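Local coordinates for protein cytochrome P450 monooxygenase (Rhodococcus sp. ECU0066, PDB 6KBH) that probably works as a self-sufficient cytochrome P450 monooxygenase, with flavin mononucleotide and [2Fe-2S] cluster domains supplying electrons to the heme on the same chain, at residues Leu192-Glu197 with Asp241-Asp246; Phe255-Gln260 with Ser270-Met275; Pro574-Tyr579 with Gly654-Ser659; Gly603-His608 with Arg625-Ser630. One frame throughout, in Å; residues are numbered along the deposited sequence.

Contact 1: residues Leu192-Glu197 with Asp241-Asp246; sequences LGVPEE and DKMRKD
M243 carries the apolar side of this contact through the methyl at the tip of its side chain, laid against the loop G193-P195. M243 CE stands 3.5 Å from V194 CA and 3.6 Å from P195 CD. It also comes within 3.6 Å of G193 O and 4.1 Å of V194 CB, so one methyl touches three consecutive residues. A bend at the thioether (chi3 68°) turns CE onto the loop. Next to it, P195 CG is 4.2 Å from K242 CD, the ring and the lysine chain sliding past each other in opposite directions.

The polar part is a salt bridge at the exposed border: K242 NZ lies 3.3 Å from E197 OE1, with a weak hydrogen bond. The ammonium has a stronger partner in D198 OD2, so two carboxylates share it.

G193, with positive phi, ends helix 183-192, and the loop leads on to helix 199-204. V194 turns its side chain to L189, M199 and L202, while M243, near the end of helix 219-242, also meets M253 of helix 252-262. The contact thus joins the loop after one P450 helix to the end of another. With no backbone hydrogen bond across it, its chemistry implies a fit made by van der Waals contact, fringed on the solvent side by a modest ionic link.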
# COMPACT_ATOMS: atom_id res chain seq x y z
N LEU A 192 11.93 -15.37 -10.96
CA LEU A 192 13.27 -15.18 -11.49
C LEU A 192 13.36 -15.60 -12.96
O LEU A 192 14.24 -15.13 -13.69
CB LEU A 192 14.26 -15.98 -10.64
CG LEU A 192 14.80 -15.42 -9.31
CD1 LEU A 192 16.08 -14.62 -9.52
CD2 LEU A 192 13.78 -14.59 -8.53
N GLY A 193 12.46 -16.48 -13.40
CA GLY A 193 12.43 -16.93 -14.77
C GLY A 193 13.16 -18.22 -15.07
O GLY A 193 13.49 -18.47 -16.24
N VAL A 194 13.42 -19.05 -14.06
CA VAL A 194 14.20 -20.28 -14.22
C VAL A 194 13.29 -21.36 -14.78
O VAL A 194 12.11 -21.42 -14.42
CB VAL A 194 14.85 -20.69 -12.87
CG1 VAL A 194 13.82 -20.83 -11.75
CG2 VAL A 194 15.69 -21.96 -13.00
N PRO A 195 13.78 -22.22 -15.69
CA PRO A 195 12.93 -23.29 -16.23
C PRO A 195 12.45 -24.22 -15.13
O PRO A 195 13.17 -24.51 -14.18
CB PRO A 195 13.87 -24.02 -17.20
CG PRO A 195 14.86 -22.99 -17.62
CD PRO A 195 15.07 -22.13 -16.41
N GLU A 196 11.21 -24.71 -15.29
CA GLU A 196 10.65 -25.63 -14.32
C GLU A 196 11.45 -26.93 -14.25
O GLU A 196 11.52 -27.55 -13.18
CB GLU A 196 9.19 -25.92 -14.66
CG GLU A 196 8.40 -24.67 -15.04
CD GLU A 196 6.90 -24.90 -15.04
OE1 GLU A 196 6.48 -25.98 -14.56
OE2 GLU A 196 6.16 -24.02 -15.51
N GLU A 197 12.03 -27.35 -15.37
CA GLU A 197 12.99 -28.46 -15.37
C GLU A 197 14.03 -28.29 -14.28
O GLU A 197 14.36 -29.24 -13.56
CB GLU A 197 13.67 -28.54 -16.74
CG GLU A 197 12.74 -28.30 -17.93
CD GLU A 197 13.41 -27.53 -19.05
OE1 GLU A 197 14.64 -27.67 -19.24
OE2 GLU A 197 12.71 -26.77 -19.75
N ASP A 241 23.67 -19.81 -17.94
CA ASP A 241 24.17 -20.02 -19.30
C ASP A 241 23.08 -20.58 -20.20
O ASP A 241 23.02 -20.25 -21.39
CB ASP A 241 25.38 -20.96 -19.27
CG ASP A 241 26.65 -20.27 -18.80
OD1 ASP A 241 26.66 -19.03 -18.71
OD2 ASP A 241 27.64 -20.98 -18.52
N LYS A 242 22.21 -21.44 -19.66
CA LYS A 242 21.14 -22.01 -20.47
C LYS A 242 20.15 -20.93 -20.91
O LYS A 242 19.82 -20.83 -22.10
CB LYS A 242 20.42 -23.11 -19.69
CG LYS A 242 19.20 -23.65 -20.41
CD LYS A 242 18.29 -24.45 -19.50
CE LYS A 242 18.75 -25.89 -19.38
NZ LYS A 242 17.74 -26.73 -18.69
N MET A 243 19.66 -20.13 -19.97
CA MET A 243 18.74 -19.04 -20.29
C MET A 243 19.46 -17.82 -20.85
O MET A 243 18.80 -16.82 -21.14
CB MET A 243 17.93 -18.64 -19.05
CG MET A 243 18.79 -18.22 -17.87
SD MET A 243 17.83 -17.61 -16.46
CE MET A 243 17.00 -19.10 -15.94
N ARG A 244 20.78 -17.89 -21.01
CA ARG A 244 21.53 -16.77 -21.54
C ARG A 244 21.10 -16.42 -22.97
O ARG A 244 21.23 -15.27 -23.39
CB ARG A 244 23.03 -17.07 -21.49
CG ARG A 244 23.96 -15.86 -21.61
CD ARG A 244 23.78 -14.88 -20.46
NE ARG A 244 24.76 -15.04 -19.40
CZ ARG A 244 25.75 -14.19 -19.16
NH1 ARG A 244 25.89 -13.11 -19.92
NH2 ARG A 244 26.60 -14.40 -18.16
N LYS A 245 20.55 -17.38 -23.72
CA LYS A 245 20.27 -17.15 -25.13
C LYS A 245 18.77 -17.18 -25.44
O LYS A 245 18.37 -17.22 -26.61
CB LYS A 245 21.07 -18.12 -26.00
CG LYS A 245 20.88 -19.64 -25.71
CD LYS A 245 19.44 -20.12 -25.88
CE LYS A 245 19.13 -21.54 -25.40
NZ LYS A 245 17.64 -21.66 -25.34
N ASP A 246 17.93 -17.15 -24.40
CA ASP A 246 16.50 -16.83 -24.51
C ASP A 246 16.26 -15.64 -23.58
O ASP A 246 15.66 -15.79 -22.51
CB ASP A 246 15.61 -18.02 -24.13
CG ASP A 246 14.08 -17.71 -24.26
OD1 ASP A 246 13.67 -16.56 -24.56
OD2 ASP A 246 13.29 -18.68 -24.10

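Contact 2: residues Phe255-Gln260 with Ser270-Met275; sequences FGIRVQ and SYLHSM
L272 has its CG anti to the carbonyl carbon (chi1 -62°), and the branch reaches across to the backbone of helix 255-260. I257 has the same choice at its first torsion, CG1 lying anti to the carbonyl carbon, and M275 bends at its thioether (chi3 58°) to bring CE round toward the same helix.

L272 CD2 does most of the touching. It rests on the peptide between G256 and I257, 3.3 Å from G256 O, 3.4 Å from G256 C and 3.6 Å from I257 N. The same methyl meets I257 CG1 at 4.0 Å, the two side chains crossing at about a right angle. L272 CD1, the other branch, has the amide oxygen Q260 OE1 at 4.2 Å. M275 CE comes to 4.5 Å from G256 CA. G256 has no side chain, and its backbone is the surface on which the leucine rests.

The two helices run antiparallel, at 168°, with 10.7 Å between the axes of the short segments. Helix 269-281 probably corresponds to the first part of the long central helix of the P450 fold, and M275 lies about 8 Å, side chain to ligand, from the heme. L272 is also covered by L240, M253 and V267, and M275 by W252 and M253; farther round the helix, H273 stacks on W233.

All the touching residues are buried and no hydrogen bond links the segments. The chemistry therefore implies cohesion by van der Waals contact, with a leucine methyl laid on a polar peptide as its centre.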
# COMPACT_ATOMS: atom_id res chain seq x y z
N PHE A 255 14.97 -10.65 -17.86
CA PHE A 255 14.97 -9.19 -17.83
C PHE A 255 16.37 -8.66 -17.52
O PHE A 255 16.79 -7.65 -18.10
CB PHE A 255 13.94 -8.71 -16.82
CG PHE A 255 13.77 -7.20 -16.74
CD1 PHE A 255 14.78 -6.37 -16.28
CD2 PHE A 255 12.56 -6.63 -17.11
CE1 PHE A 255 14.59 -5.00 -16.21
CE2 PHE A 255 12.37 -5.26 -17.04
CZ PHE A 255 13.38 -4.45 -16.59
N GLY A 256 17.10 -9.33 -16.63
CA GLY A 256 18.45 -8.90 -16.33
C GLY A 256 19.41 -9.07 -17.49
O GLY A 256 20.39 -8.33 -17.60
N ILE A 257 19.15 -10.04 -18.37
CA ILE A 257 20.05 -10.27 -19.49
C ILE A 257 19.95 -9.14 -20.51
O ILE A 257 20.96 -8.72 -21.09
CB ILE A 257 19.76 -11.64 -20.14
CG1 ILE A 257 19.81 -12.74 -19.08
CG2 ILE A 257 20.77 -11.92 -21.24
CD1 ILE A 257 19.23 -14.05 -19.55
N ARG A 258 18.74 -8.63 -20.74
CA ARG A 258 18.57 -7.58 -21.74
C ARG A 258 19.20 -6.27 -21.29
O ARG A 258 19.70 -5.51 -22.13
CB ARG A 258 17.08 -7.38 -22.04
CG ARG A 258 16.30 -8.67 -22.00
CD ARG A 258 14.86 -8.48 -22.42
NE ARG A 258 14.12 -9.72 -22.21
CZ ARG A 258 13.17 -9.88 -21.30
NH1 ARG A 258 12.82 -8.86 -20.52
NH2 ARG A 258 12.56 -11.05 -21.17
N VAL A 259 19.19 -5.98 -19.98
CA VAL A 259 19.85 -4.77 -19.51
C VAL A 259 21.36 -4.91 -19.62
O VAL A 259 22.07 -3.91 -19.76
CB VAL A 259 19.41 -4.44 -18.07
CG1 VAL A 259 17.90 -4.61 -17.92
CG2 VAL A 259 20.14 -5.30 -17.06
N GLN A 260 21.87 -6.15 -19.60
CA GLN A 260 23.30 -6.36 -19.82
C GLN A 260 23.70 -5.93 -21.23
O GLN A 260 24.72 -5.25 -21.41
CB GLN A 260 23.66 -7.83 -19.59
CG GLN A 260 25.16 -8.08 -19.57
CD GLN A 260 25.50 -9.55 -19.40
OE1 GLN A 260 24.64 -10.42 -19.49
NE2 GLN A 260 26.78 -9.83 -19.14
N SER A 270 29.30 -11.46 -13.77
CA SER A 270 29.37 -11.80 -12.35
C SER A 270 28.11 -11.38 -11.61
O SER A 270 27.67 -12.07 -10.69
CB SER A 270 30.60 -11.14 -11.71
OG SER A 270 30.45 -9.73 -11.67
N TYR A 271 27.50 -10.26 -12.02
CA TYR A 271 26.39 -9.70 -11.26
C TYR A 271 25.14 -10.56 -11.36
O TYR A 271 24.47 -10.82 -10.36
CB TYR A 271 26.10 -8.28 -11.71
CG TYR A 271 25.29 -7.54 -10.69
CD1 TYR A 271 25.88 -7.08 -9.52
CD2 TYR A 271 23.93 -7.33 -10.86
CE1 TYR A 271 25.15 -6.43 -8.57
CE2 TYR A 271 23.18 -6.66 -9.91
CZ TYR A 271 23.80 -6.22 -8.77
OH TYR A 271 23.07 -5.55 -7.81
N LEU A 272 24.78 -10.99 -12.58
CA LEU A 272 23.58 -11.82 -12.73
C LEU A 272 23.81 -13.22 -12.17
O LEU A 272 22.85 -13.86 -11.72
CB LEU A 272 23.12 -11.93 -14.19
CG LEU A 272 22.70 -10.66 -14.92
CD1 LEU A 272 23.93 -9.96 -15.34
CD2 LEU A 272 21.84 -10.95 -16.13
N HIS A 273 25.04 -13.71 -12.21
CA HIS A 273 25.34 -14.93 -11.47
C HIS A 273 25.10 -14.72 -9.98
O HIS A 273 24.58 -15.60 -9.29
CB HIS A 273 26.78 -15.38 -11.73
CG HIS A 273 27.04 -16.80 -11.35
ND1 HIS A 273 28.27 -17.39 -11.49
CD2 HIS A 273 26.21 -17.75 -10.85
CE1 HIS A 273 28.20 -18.65 -11.08
NE2 HIS A 273 26.96 -18.89 -10.68
N SER A 274 25.46 -13.53 -9.47
CA SER A 274 25.11 -13.18 -8.10
C SER A 274 23.60 -12.98 -7.96
O SER A 274 23.01 -13.38 -6.96
CB SER A 274 25.86 -11.92 -7.67
OG SER A 274 27.25 -12.17 -7.53
N MET A 275 22.97 -12.36 -8.96
CA MET A 275 21.53 -12.12 -8.93
C MET A 275 20.73 -13.41 -8.82
O MET A 275 19.57 -13.37 -8.40
CB MET A 275 21.08 -11.37 -10.18
CG MET A 275 21.38 -9.88 -10.17
SD MET A 275 21.04 -9.14 -11.78
CE MET A 275 19.31 -9.55 -11.99

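Contact 3: residues Pro574-Tyr579 with Gly654-Ser659; sequences PDAKRY and GTQVYS
T655 OG1 is gripped side-on by R578, which brings NE to 3.2 Å and NH2 to 3.0 Å of this one oxygen. T655 OG1 sits at the edge of the guanidinium, slightly tilted from its plane. Both lie on neighbouring strands of a parallel sheet consistent with the NAD-binding-like alpha/beta domain of the reductase part, side chains side by side and pointing the same way. CG of R578 leaves anti to the backbone N (chi1 174°), alongside T655, and a bend at chi3 places NE beside OG1. E606 OE1 is a long, weak ion-pair partner of R578 NH1. An alanine in place of R578 would probably leave T655 OG1 without these two donors and E606 without this weak partner.

The backbone link is a nearly straight hydrogen bond of 3.0 Å from Q656 N to R578 O (170°), whereas that from K577 N to G654 O is weak. On the face of the sheet that bears Y579 and Q656, A576 CB lies 3.4 Å from Q656 CD. Y658, whose OH bonds to D573 N and whose ring stacks on H682, lies alongside Y579. Here Y579 CD1 meets the edge of the Y658 ring, 4.1 Å from CE1.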
# COMPACT_ATOMS: atom_id res chain seq x y z
N PRO A 574 -21.26 28.92 4.09
CA PRO A 574 -22.59 29.16 4.66
C PRO A 574 -22.88 30.60 5.02
O PRO A 574 -24.02 30.91 5.40
CB PRO A 574 -22.59 28.27 5.91
CG PRO A 574 -21.16 28.20 6.31
CD PRO A 574 -20.35 28.25 5.04
N ASP A 575 -21.91 31.51 4.92
CA ASP A 575 -22.13 32.91 5.27
C ASP A 575 -22.57 33.77 4.09
O ASP A 575 -22.65 34.99 4.23
CB ASP A 575 -20.89 33.50 5.94
CG ASP A 575 -19.68 33.60 5.00
OD1 ASP A 575 -19.83 33.47 3.77
OD2 ASP A 575 -18.56 33.82 5.52
N ALA A 576 -22.83 33.17 2.93
CA ALA A 576 -23.21 33.95 1.77
C ALA A 576 -24.64 34.47 1.93
O ALA A 576 -25.45 33.92 2.68
CB ALA A 576 -23.08 33.10 0.50
N LYS A 577 -24.94 35.54 1.20
CA LYS A 577 -26.25 36.18 1.29
C LYS A 577 -27.36 35.27 0.77
O LYS A 577 -28.39 35.08 1.43
CB LYS A 577 -26.18 37.50 0.52
CG LYS A 577 -27.29 37.86 -0.49
CD LYS A 577 -28.67 38.00 0.13
CE LYS A 577 -29.70 38.43 -0.92
NZ LYS A 577 -29.89 37.44 -2.01
N ARG A 578 -27.18 34.75 -0.44
CA ARG A 578 -28.20 33.98 -1.13
C ARG A 578 -27.50 32.92 -1.96
O ARG A 578 -26.31 33.03 -2.29
CB ARG A 578 -29.08 34.87 -2.01
CG ARG A 578 -30.11 34.16 -2.90
CD ARG A 578 -31.00 35.19 -3.58
NE ARG A 578 -30.30 35.99 -4.58
CZ ARG A 578 -30.65 36.09 -5.86
NH1 ARG A 578 -31.71 35.43 -6.32
NH2 ARG A 578 -29.95 36.85 -6.68
N TYR A 579 -28.23 31.85 -2.25
CA TYR A 579 -27.73 30.79 -3.08
C TYR A 579 -28.71 30.60 -4.22
O TYR A 579 -29.91 30.44 -3.98
CB TYR A 579 -27.57 29.51 -2.26
CG TYR A 579 -27.10 29.84 -0.87
CD1 TYR A 579 -25.76 30.05 -0.62
CD2 TYR A 579 -28.00 30.01 0.18
CE1 TYR A 579 -25.31 30.39 0.64
CE2 TYR A 579 -27.56 30.36 1.44
CZ TYR A 579 -26.22 30.54 1.67
OH TYR A 579 -25.80 30.88 2.93
N GLY A 654 -24.07 40.00 -2.75
CA GLY A 654 -24.11 38.86 -1.85
C GLY A 654 -24.32 37.51 -2.50
O GLY A 654 -23.89 36.49 -1.95
N THR A 655 -24.98 37.47 -3.66
CA THR A 655 -25.39 36.20 -4.25
C THR A 655 -24.19 35.32 -4.59
O THR A 655 -23.18 35.78 -5.15
CB THR A 655 -26.21 36.44 -5.52
OG1 THR A 655 -27.40 37.17 -5.20
CG2 THR A 655 -26.60 35.11 -6.16
N GLN A 656 -24.30 34.04 -4.23
CA GLN A 656 -23.43 32.97 -4.69
C GLN A 656 -24.22 31.99 -5.55
O GLN A 656 -25.45 31.93 -5.49
CB GLN A 656 -22.79 32.21 -3.51
CG GLN A 656 -21.55 32.86 -2.92
CD GLN A 656 -20.88 31.97 -1.90
OE1 GLN A 656 -21.39 30.91 -1.55
NE2 GLN A 656 -19.71 32.39 -1.42
N VAL A 657 -23.49 31.22 -6.36
CA VAL A 657 -24.09 30.23 -7.25
C VAL A 657 -23.25 28.95 -7.21
O VAL A 657 -22.08 28.96 -7.63
CB VAL A 657 -24.18 30.73 -8.72
CG1 VAL A 657 -24.96 29.72 -9.58
CG2 VAL A 657 -24.72 32.15 -8.87
N TYR A 658 -23.84 27.86 -6.72
CA TYR A 658 -23.25 26.54 -6.91
C TYR A 658 -24.03 25.79 -7.98
O TYR A 658 -25.24 25.96 -8.12
CB TYR A 658 -23.22 25.72 -5.62
CG TYR A 658 -22.61 26.44 -4.45
CD1 TYR A 658 -23.32 27.43 -3.78
CD2 TYR A 658 -21.34 26.14 -4.02
CE1 TYR A 658 -22.78 28.09 -2.72
CE2 TYR A 658 -20.78 26.80 -2.96
CZ TYR A 658 -21.51 27.77 -2.31
OH TYR A 658 -20.97 28.45 -1.24
N SER A 659 -23.31 24.95 -8.73
CA SER A 659 -23.92 24.35 -9.90
C SER A 659 -23.21 23.06 -10.28
O SER A 659 -22.03 22.88 -10.00
CB SER A 659 -23.89 25.32 -11.08
OG SER A 659 -22.56 25.53 -11.54

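Contact 4: residues Gly603-His608 with Arg625-Ser630; sequences GDYEIH and RDHGES
Y605 and H627 bring their rings together with planes at 78° and centroids 5.2 Å apart, the side chains crossing at about a right angle. The phenol oxygen comes to the edge of the imidazole, near its plane; the modelled gap from Y605 OH to H627 ND1 is too short to be sound, and the nature of that pair is doubtful. One face of the H627 ring has D626 CB above it, offset toward the rim. G603 O and I607 CG2 lie in plane at the edge of the Y605 ring. S630 CB approaches that ring obliquely, 4.2 Å from Y605 CE2.

I607 adds an apolar touch, its CD1 being 4.2 Å from H627 CB. Y605 CG lies between the backbone N and the carbonyl carbon (chi1 62°), a start from which the phenol reaches H627. H627 takes positive phi, and a 2.8 Å hydrogen bond from S630 N to H627 O closes the turn that carries S630 back to the strand. S630 O faces I607 N at 3.6 Å.

H627 NE2 bonds to D596 OD1 of helix 588-601, whose V598 and K599 also touch Y605. The loop 625-630 leads from helix 620-625 into strand 631-635, which pairs in parallel with strand 605-611: the contact lies at the return of a beta-alpha-beta crossover. On the other side of strand 605-611 lies strand 578-584, where F581 meets both Y605 and I607.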
# COMPACT_ATOMS: atom_id res chain seq x y z
N GLY A 603 -32.64 30.34 4.91
CA GLY A 603 -31.92 31.31 4.09
C GLY A 603 -32.50 31.34 2.69
O GLY A 603 -32.93 30.34 2.19
N ASP A 604 -32.47 32.49 2.03
CA ASP A 604 -33.05 32.60 0.70
C ASP A 604 -32.26 31.85 -0.33
O ASP A 604 -31.11 32.02 -0.45
CB ASP A 604 -33.26 34.11 0.39
CG ASP A 604 -33.46 34.42 -1.10
OD1 ASP A 604 -33.65 33.52 -1.89
OD2 ASP A 604 -33.40 35.59 -1.48
N TYR A 605 -32.93 31.04 -1.12
CA TYR A 605 -32.24 30.29 -2.16
C TYR A 605 -33.17 30.12 -3.35
O TYR A 605 -34.40 30.17 -3.22
CB TYR A 605 -31.75 28.93 -1.65
CG TYR A 605 -32.84 27.99 -1.20
CD1 TYR A 605 -33.42 28.14 0.05
CD2 TYR A 605 -33.28 26.96 -2.01
CE1 TYR A 605 -34.42 27.29 0.48
CE2 TYR A 605 -34.29 26.10 -1.59
CZ TYR A 605 -34.85 26.27 -0.35
OH TYR A 605 -35.84 25.42 0.08
N GLU A 606 -32.57 29.91 -4.52
CA GLU A 606 -33.31 29.76 -5.77
C GLU A 606 -32.67 28.63 -6.57
O GLU A 606 -31.47 28.68 -6.84
CB GLU A 606 -33.28 31.07 -6.58
CG GLU A 606 -34.48 31.26 -7.49
CD GLU A 606 -34.50 32.62 -8.16
OE1 GLU A 606 -33.41 33.19 -8.38
OE2 GLU A 606 -35.60 33.11 -8.48
N ILE A 607 -33.45 27.63 -6.95
CA ILE A 607 -32.89 26.45 -7.60
C ILE A 607 -33.53 26.28 -8.97
O ILE A 607 -34.75 26.38 -9.12
CB ILE A 607 -33.05 25.18 -6.73
CG1 ILE A 607 -34.45 24.60 -6.78
CG2 ILE A 607 -32.83 25.50 -5.29
CD1 ILE A 607 -34.53 23.36 -5.93
N HIS A 608 -32.68 26.06 -9.98
CA HIS A 608 -33.07 25.99 -11.37
C HIS A 608 -32.58 24.65 -11.91
O HIS A 608 -31.37 24.39 -11.91
CB HIS A 608 -32.48 27.17 -12.16
CG HIS A 608 -33.08 28.50 -11.83
ND1 HIS A 608 -34.11 29.05 -12.55
CD2 HIS A 608 -32.77 29.40 -10.86
CE1 HIS A 608 -34.43 30.23 -12.04
NE2 HIS A 608 -33.63 30.46 -11.01
N ARG A 625 -42.45 18.45 -3.20
CA ARG A 625 -42.89 18.41 -1.81
C ARG A 625 -42.13 19.41 -0.95
O ARG A 625 -42.70 19.97 -0.00
CB ARG A 625 -42.73 16.98 -1.27
CG ARG A 625 -42.70 16.83 0.24
CD ARG A 625 -41.59 15.87 0.66
NE ARG A 625 -40.29 16.52 0.74
CZ ARG A 625 -39.13 15.87 0.87
NH1 ARG A 625 -39.11 14.54 0.94
NH2 ARG A 625 -38.00 16.55 0.94
N ASP A 626 -40.86 19.64 -1.26
CA ASP A 626 -40.03 20.61 -0.57
C ASP A 626 -39.32 21.46 -1.61
O ASP A 626 -39.00 20.99 -2.70
CB ASP A 626 -39.00 19.93 0.35
CG ASP A 626 -39.55 19.63 1.72
OD1 ASP A 626 -39.89 20.59 2.45
OD2 ASP A 626 -39.66 18.44 2.07
N HIS A 627 -39.09 22.73 -1.27
CA HIS A 627 -38.52 23.72 -2.18
C HIS A 627 -39.43 23.99 -3.37
O HIS A 627 -38.99 24.62 -4.35
CB HIS A 627 -37.12 23.32 -2.68
CG HIS A 627 -36.28 22.63 -1.65
ND1 HIS A 627 -35.84 23.26 -0.51
CD2 HIS A 627 -35.81 21.36 -1.59
CE1 HIS A 627 -35.13 22.42 0.21
NE2 HIS A 627 -35.09 21.26 -0.42
N GLY A 628 -40.68 23.53 -3.33
CA GLY A 628 -41.58 23.72 -4.46
C GLY A 628 -41.91 25.17 -4.71
O GLY A 628 -42.00 25.61 -5.86
N GLU A 629 -42.13 25.94 -3.64
CA GLU A 629 -42.25 27.38 -3.76
C GLU A 629 -41.02 27.99 -4.42
O GLU A 629 -41.11 29.08 -5.02
CB GLU A 629 -42.48 28.00 -2.38
CG GLU A 629 -41.61 27.38 -1.28
CD GLU A 629 -42.31 26.24 -0.56
OE1 GLU A 629 -43.41 25.85 -1.00
OE2 GLU A 629 -41.75 25.72 0.43
N SER A 630 -39.87 27.31 -4.35
CA SER A 630 -38.59 27.87 -4.76
C SER A 630 -37.98 27.24 -6.00
O SER A 630 -36.97 27.75 -6.49
CB SER A 630 -37.58 27.76 -3.61
OG SER A 630 -38.04 28.39 -2.42

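In the fold
The four contacts form two pairs in different domains. Contacts 1 and 2 share the helical P450 part: M243 O touches I257 CD1 at 3.2 Å, and helices 219-242 and 252-262 are consecutive. Contact 2 is wholly buried and has no hydrogen bond or ion pair across it, whereas contact 1 runs out to a surface salt bridge. Contacts 3 and 4 sit on one parallel sheet about 64 to 72 Å away, centre to centre, and contact 4 is nested inside the chain loop that contact 3 closes. Strands 578-584 and 605-611 join them, with a probable hydrogen bond of 2.8 Å from E606 N to Y579 O. Both are partly buried; contact 3 relies on hydrogen bonds, contact 4 mostly on side chains meeting a turn.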